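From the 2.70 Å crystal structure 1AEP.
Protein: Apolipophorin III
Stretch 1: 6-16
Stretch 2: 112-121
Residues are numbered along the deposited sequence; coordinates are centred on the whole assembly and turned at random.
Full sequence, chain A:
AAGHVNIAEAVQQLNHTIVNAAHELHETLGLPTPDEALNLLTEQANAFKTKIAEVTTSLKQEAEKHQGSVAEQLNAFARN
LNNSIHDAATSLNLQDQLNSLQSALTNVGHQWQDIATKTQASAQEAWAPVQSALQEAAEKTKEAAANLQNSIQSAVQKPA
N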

ATOM      1  N   ASN A   6      -6.676  -8.522  15.546  1.00 67.96           N
ATOM      2  CA  ASN A   6      -5.465  -7.706  15.649  1.00 48.86           C
ATOM      3  C   ASN A   6      -5.066  -7.162  14.305  1.00100.00           C
ATOM      4  O   ASN A   6      -4.843  -5.961  14.128  1.00 66.10           O
ATOM      5  N   ILE A   7      -4.967  -8.094  13.360  1.00 33.01           N
ATOM      6  CA  ILE A   7      -4.673  -7.731  12.003  1.00 34.29           C
ATOM      7  C   ILE A   7      -5.801  -6.833  11.540  1.00 21.60           C
ATOM      8  O   ILE A   7      -5.585  -5.787  10.924  1.00 52.31           O
ATOM      9  N   ALA A   8      -7.000  -7.257  11.904  1.00 67.51           N
ATOM     10  CA  ALA A   8      -8.203  -6.527  11.618  1.00 10.64           C
ATOM     11  C   ALA A   8      -8.007  -5.066  11.955  1.00 12.89           C
ATOM     12  O   ALA A   8      -8.251  -4.173  11.139  1.00 34.24           O
ATOM     13  N   GLU A   9      -7.530  -4.848  13.166  1.00 25.91           N
ATOM     14  CA  GLU A   9      -7.288  -3.490  13.584  1.00 21.50           C
ATOM     15  C   GLU A   9      -6.334  -2.788  12.668  1.00 30.31           C
ATOM     16  O   GLU A   9      -6.661  -1.752  12.076  1.00 53.25           O
ATOM     17  N   ALA A  10      -5.137  -3.355  12.591  1.00 14.27           N
ATOM     18  CA  ALA A  10      -4.094  -2.811  11.752  1.00 33.46           C
ATOM     19  C   ALA A  10      -4.633  -2.406  10.387  1.00 13.87           C
ATOM     20  O   ALA A  10      -4.470  -1.274   9.924  1.00 31.79           O
ATOM     21  N   VAL A  11      -5.322  -3.358   9.794  1.00 11.32           N
ATOM     22  CA  VAL A  11      -5.889  -3.179   8.498  1.00 25.50           C
ATOM     23  C   VAL A  11      -6.938  -2.089   8.444  1.00 27.21           C
ATOM     24  O   VAL A  11      -7.116  -1.444   7.415  1.00 38.35           O
ATOM     25  N   GLN A  12      -7.611  -1.875   9.565  1.00 28.66           N
ATOM     26  CA  GLN A  12      -8.639  -0.862   9.624  1.00 27.01           C
ATOM     27  C   GLN A  12      -8.016   0.525   9.671  1.00 20.22           C
ATOM     28  O   GLN A  12      -8.478   1.495   9.068  1.00 36.58           O
ATOM     29  N   GLN A  13      -6.903   0.572  10.376  1.00 35.99           N
ATOM     30  CA  GLN A  13      -6.167   1.783  10.516  1.00 28.43           C
ATOM     31  C   GLN A  13      -5.491   2.164   9.202  1.00 22.26           C
ATOM     32  O   GLN A  13      -5.335   3.329   8.860  1.00 22.21           O
ATOM     33  N   LEU A  14      -5.112   1.149   8.454  1.00 22.83           N
ATOM     34  CA  LEU A  14      -4.497   1.329   7.160  1.00  8.10           C
ATOM     35  C   LEU A  14      -5.452   2.020   6.196  1.00 35.56           C
ATOM     36  O   LEU A  14      -5.112   2.976   5.491  1.00 22.00           O
ATOM     37  N   ASN A  15      -6.665   1.498   6.191  1.00 10.27           N
ATOM     38  CA  ASN A  15      -7.742   1.962   5.352  1.00 19.42           C
ATOM     39  C   ASN A  15      -8.029   3.429   5.558  1.00  8.22           C
ATOM     40  O   ASN A  15      -8.145   4.215   4.612  1.00 35.68           O
ATOM     41  N   HIS A  16      -8.173   3.798   6.804  1.00 23.01           N
ATOM     42  CA  HIS A  16      -8.454   5.178   7.055  1.00 13.92           C
ATOM     43  C   HIS A  16      -7.338   6.019   6.483  1.00 11.19           C
ATOM     44  O   HIS A  16      -7.563   7.004   5.775  1.00 36.11           O
ATOM     45  N   TRP A 112      -5.365  -5.735   1.362  1.00 19.10           N
ATOM     46  CA  TRP A 112      -5.112  -5.856   2.773  1.00 25.07           C
ATOM     47  C   TRP A 112      -6.364  -6.332   3.473  1.00  5.36           C
ATOM     48  O   TRP A 112      -6.302  -7.186   4.348  1.00 36.91           O
ATOM     49  N   GLN A 113      -7.501  -5.797   3.051  1.00  9.81           N
ATOM     50  CA  GLN A 113      -8.754  -6.213   3.632  1.00 10.81           C
ATOM     51  C   GLN A 113      -9.001  -7.690   3.356  1.00 17.11           C
ATOM     52  O   GLN A 113      -9.330  -8.446   4.255  1.00 23.73           O
ATOM     53  N   ASP A 114      -8.816  -8.104   2.098  1.00 13.55           N
ATOM     54  CA  ASP A 114      -8.978  -9.502   1.677  1.00 18.78           C
ATOM     55  C   ASP A 114      -8.230 -10.461   2.598  1.00  9.03           C
ATOM     56  O   ASP A 114      -8.811 -11.345   3.210  1.00 50.09           O
ATOM     57  N   ILE A 115      -6.897 -10.317   2.646  1.00 27.38           N
ATOM     58  CA  ILE A 115      -6.079 -11.145   3.497  1.00  5.45           C
ATOM     59  C   ILE A 115      -6.472 -11.088   4.965  1.00 47.01           C
ATOM     60  O   ILE A 115      -6.345 -12.066   5.684  1.00 29.54           O
ATOM     61  N   ALA A 116      -6.938  -9.930   5.449  1.00  2.35           N
ATOM     62  CA  ALA A 116      -7.320  -9.806   6.849  1.00 17.56           C
ATOM     63  C   ALA A 116      -8.509 -10.698   7.171  1.00 26.94           C
ATOM     64  O   ALA A 116      -8.525 -11.448   8.144  1.00 42.21           O
ATOM     65  N   THR A 117      -9.518 -10.580   6.326  1.00  5.11           N
ATOM     66  CA  THR A 117     -10.739 -11.346   6.373  1.00 36.56           C
ATOM     67  C   THR A 117     -10.431 -12.848   6.297  1.00 23.37           C
ATOM     68  O   THR A 117     -10.964 -13.664   7.038  1.00 30.13           O
ATOM     69  N   LYS A 118      -9.525 -13.223   5.409  1.00 23.12           N
ATOM     70  CA  LYS A 118      -9.166 -14.611   5.305  1.00  6.42           C
ATOM     71  C   LYS A 118      -8.710 -15.197   6.634  1.00 11.51           C
ATOM     72  O   LYS A 118      -9.189 -16.227   7.102  1.00 46.71           O
ATOM     73  N   THR A 119      -7.718 -14.537   7.206  1.00  8.73           N
ATOM     74  CA  THR A 119      -7.138 -14.954   8.462  1.00 31.10           C
ATOM     75  C   THR A 119      -8.219 -15.075   9.527  1.00 21.86           C
ATOM     76  O   THR A 119      -8.137 -15.907  10.425  1.00 73.88           O
ATOM     77  N   GLN A 120      -9.208 -14.213   9.434  1.00 20.85           N
ATOM     78  CA  GLN A 120     -10.276 -14.154  10.413  1.00 30.20           C
ATOM     79  C   GLN A 120     -11.243 -15.316  10.292  1.00 20.45           C
ATOM     80  O   GLN A 120     -11.724 -15.847  11.283  1.00 41.98           O
ATOM     81  N   ALA A 121     -11.472 -15.718   9.057  1.00 34.99           N
ATOM     82  CA  ALA A 121     -12.360 -16.804   8.722  1.00 13.46           C
ATOM     83  C   ALA A 121     -11.805 -18.197   8.965  1.00 19.72           C
ATOM     84  O   ALA A 121     -12.540 -19.183   8.845  1.00 93.98           O
TER

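How do the two helices come close enough to interlock? They run nearly antiparallel, at 164°, with axes 9.4 Å apart at closest approach. The backbones are nearest where the CA atoms of Ala-8 and Ala-116 lie 5.9 Å apart, a place where each helix carries only a methyl group.

Which bump fills the central hollow? Val-11, chi1 t, points toward the other helix and settles among Trp-112, Gln-113 and Ala-116. Its CG2 comes to 3.4 Å from CE3 of Trp-112, meeting the ring obliquely, while its CG1 lies 4.2 Å from CB of Ala-116. One turn earlier, Ile-7 (chi1 m, chi2 t) also points in, and its CG2 rests 4.0 Å from CB of Ala-116, so the small alanine receives both branched neighbours.

What covers the indole? Leu-14 lays CD1 over one face, 4.1 Å from the centroid of the Trp-112 five-membered ring and only 15° off its normal, a CH-pi contact. Both side chains sit between rotamer wells at chi1.

What borders this apolar seam? Asn-15 (chi1 t) points toward the other helix, where it meets Gln-113 (chi1 m, chi2 t), whose CA-to-CB bond runs sideways but whose end comes nearer; ND2 of Asn-15 lies 3.0 Å from OE1 of Gln-113. Farther along, OE1 of Gln-120 approaches CB of Ala-8 at 3.9 Å.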

ATOM      1  CB  ASN A   6      -4.279  -8.461  16.229  1.00 67.70           C
ATOM      2  CG  ASN A   6      -3.562  -7.536  17.180  1.00100.00           C
ATOM      3  OD1 ASN A   6      -2.385  -7.756  17.574  1.00100.00           O
ATOM      4  ND2 ASN A   6      -4.279  -6.464  17.558  1.00100.00           N
ATOM      5  CB  ILE A   7      -4.436  -8.950  11.131  1.00 34.93           C
ATOM      6  CG1 ILE A   7      -3.003  -9.307  11.386  1.00 49.68           C
ATOM      7  CG2 ILE A   7      -4.559  -8.678   9.624  1.00 25.92           C
ATOM      8  CD1 ILE A   7      -2.784 -10.791  11.175  1.00100.00           C
ATOM      9  CB  ALA A   8      -9.267  -7.113  12.519  1.00 65.48           C
ATOM     10  CB  GLU A   9      -6.774  -3.344  15.000  1.00 66.98           C
ATOM     11  CG  GLU A   9      -7.433  -2.097  15.643  1.00100.00           C
ATOM     12  CD  GLU A   9      -6.490  -1.278  16.475  1.00100.00           C
ATOM     13  OE1 GLU A   9      -5.374  -1.916  16.789  1.00100.00           O
ATOM     14  OE2 GLU A   9      -6.745  -0.143  16.832  1.00100.00           O
ATOM     15  CB  ALA A  10      -3.009  -3.850  11.602  1.00  9.70           C
ATOM     16  CB  VAL A  11      -6.227  -4.499   7.855  1.00 11.75           C
ATOM     17  CG1 VAL A  11      -7.141  -4.266   6.694  1.00 10.85           C
ATOM     18  CG2 VAL A  11      -4.912  -5.153   7.379  1.00  4.33           C
ATOM     19  CB  GLN A  12      -9.528  -1.128  10.836  1.00 32.94           C
ATOM     20  CG  GLN A  12     -10.924  -1.634  10.427  1.00 92.66           C
ATOM     21  CD  GLN A  12     -11.980  -0.703  10.960  1.00100.00           C
ATOM     22  OE1 GLN A  12     -12.801  -0.170  10.185  1.00100.00           O
ATOM     23  NE2 GLN A  12     -11.926  -0.457  12.290  1.00 62.23           N
ATOM     24  CB  GLN A  13      -5.188   1.483  11.636  1.00 16.21           C
ATOM     25  CG  GLN A  13      -5.635   1.942  13.034  1.00 83.59           C
ATOM     26  CD  GLN A  13      -4.490   1.826  14.030  1.00100.00           C
ATOM     27  OE1 GLN A  13      -3.544   2.618  14.014  1.00100.00           O
ATOM     28  NE2 GLN A  13      -4.548   0.828  14.888  1.00100.00           N
ATOM     29  CB  LEU A  14      -4.370  -0.081   6.645  1.00 20.36           C
ATOM     30  CG  LEU A  14      -3.173  -0.328   5.795  1.00  5.66           C
ATOM     31  CD1 LEU A  14      -2.730  -1.731   6.105  1.00 44.61           C
ATOM     32  CD2 LEU A  14      -3.655  -0.277   4.399  1.00 50.88           C
ATOM     33  CB  ASN A  15      -8.954   1.064   5.688  1.00 29.18           C
ATOM     34  CG  ASN A  15     -10.330   1.535   5.235  1.00  7.09           C
ATOM     35  OD1 ASN A  15     -10.901   2.485   5.791  1.00 60.36           O
ATOM     36  ND2 ASN A  15     -10.904   0.837   4.232  1.00 28.78           N
ATOM     37  CB  HIS A  16      -8.575   5.387   8.548  1.00 13.76           C
ATOM     38  CG  HIS A  16      -9.017   6.779   8.928  1.00100.00           C
ATOM     39  ND1 HIS A  16      -8.237   7.592   9.754  1.00 85.12           N
ATOM     40  CD2 HIS A  16     -10.138   7.490   8.582  1.00 26.26           C
ATOM     41  CE1 HIS A  16      -8.887   8.748   9.902  1.00 47.81           C
ATOM     42  NE2 HIS A  16     -10.033   8.709   9.218  1.00100.00           N
ATOM     43  CB  TRP A 112      -4.600  -4.567   3.388  1.00 12.52           C
ATOM     44  CG  TRP A 112      -3.120  -4.668   3.421  1.00 10.99           C
ATOM     45  CD1 TRP A 112      -2.259  -3.989   2.634  1.00  1.00           C
ATOM     46  CD2 TRP A 112      -2.336  -5.552   4.242  1.00 20.05           C
ATOM     47  NE1 TRP A 112      -0.982  -4.392   2.901  1.00 23.50           N
ATOM     48  CE2 TRP A 112      -0.982  -5.321   3.906  1.00  8.29           C
ATOM     49  CE3 TRP A 112      -2.620  -6.473   5.270  1.00 13.50           C
ATOM     50  CZ2 TRP A 112       0.092  -6.009   4.520  1.00 18.04           C
ATOM     51  CZ3 TRP A 112      -1.582  -7.169   5.848  1.00  8.53           C
ATOM     52  CH2 TRP A 112      -0.236  -6.948   5.487  1.00 13.75           C
ATOM     53  CB  GLN A 113      -9.898  -5.371   3.103  1.00 14.04           C
ATOM     54  CG  GLN A 113      -9.686  -3.886   3.425  1.00 18.97           C
ATOM     55  CD  GLN A 113     -10.904  -3.010   3.171  1.00  9.23           C
ATOM     56  OE1 GLN A 113     -11.283  -2.180   4.028  1.00 56.90           O
ATOM     57  NE2 GLN A 113     -11.510  -3.176   1.986  1.00 34.50           N
ATOM     58  CB  ASP A 114      -8.261  -9.707   0.357  1.00 41.90           C
ATOM     59  CG  ASP A 114      -9.204  -9.929  -0.757  1.00 54.90           C
ATOM     60  OD1 ASP A 114     -10.245  -9.316  -0.865  1.00100.00           O
ATOM     61  OD2 ASP A 114      -8.774 -10.852  -1.607  1.00 93.76           O
ATOM     62  CB  ILE A 115      -4.644 -10.761   3.380  1.00 27.19           C
ATOM     63  CG1 ILE A 115      -3.838 -12.036   3.477  1.00 14.88           C
ATOM     64  CG2 ILE A 115      -4.296  -9.821   4.512  1.00 25.23           C
ATOM     65  CD1 ILE A 115      -3.586 -12.602   2.090  1.00 77.83           C
ATOM     66  CB  ALA A 116      -7.704  -8.374   7.164  1.00 35.91           C
ATOM     67  CB  THR A 117     -11.535 -10.859   5.131  1.00 25.16           C
ATOM     68  OG1 THR A 117     -12.192  -9.620   5.371  1.00 59.11           O
ATOM     69  CG2 THR A 117     -12.409 -11.922   4.517  1.00 72.95           C
ATOM     70  CB  LYS A 118      -7.950 -14.769   4.401  1.00 23.44           C
ATOM     71  CG  LYS A 118      -8.087 -15.716   3.224  1.00 23.74           C
ATOM     72  CD  LYS A 118      -8.270 -14.993   1.894  1.00 51.41           C
ATOM     73  CE  LYS A 118      -7.242 -15.268   0.789  1.00 57.23           C
ATOM     74  NZ  LYS A 118      -6.992 -14.104  -0.101  1.00100.00           N
ATOM     75  CB  THR A 119      -6.024 -13.965   8.923  1.00 23.82           C
ATOM     76  OG1 THR A 119      -6.580 -12.771   9.447  1.00 36.09           O
ATOM     77  CG2 THR A 119      -5.126 -13.623   7.760  1.00 26.35           C
ATOM     78  CB  GLN A 120     -10.893 -12.781  10.483  1.00  9.62           C
ATOM     79  CG  GLN A 120     -10.167 -12.049  11.651  1.00 41.24           C
ATOM     80  CD  GLN A 120     -11.087 -11.000  12.177  1.00 11.26           C
ATOM     81  OE1 GLN A 120     -10.966 -10.560  13.323  1.00100.00           O
ATOM     82  NE2 GLN A 120     -12.006 -10.603  11.297  1.00 41.27           N
ATOM     83  CB  ALA A 121     -12.757 -16.664   7.277  1.00 66.21           C
TER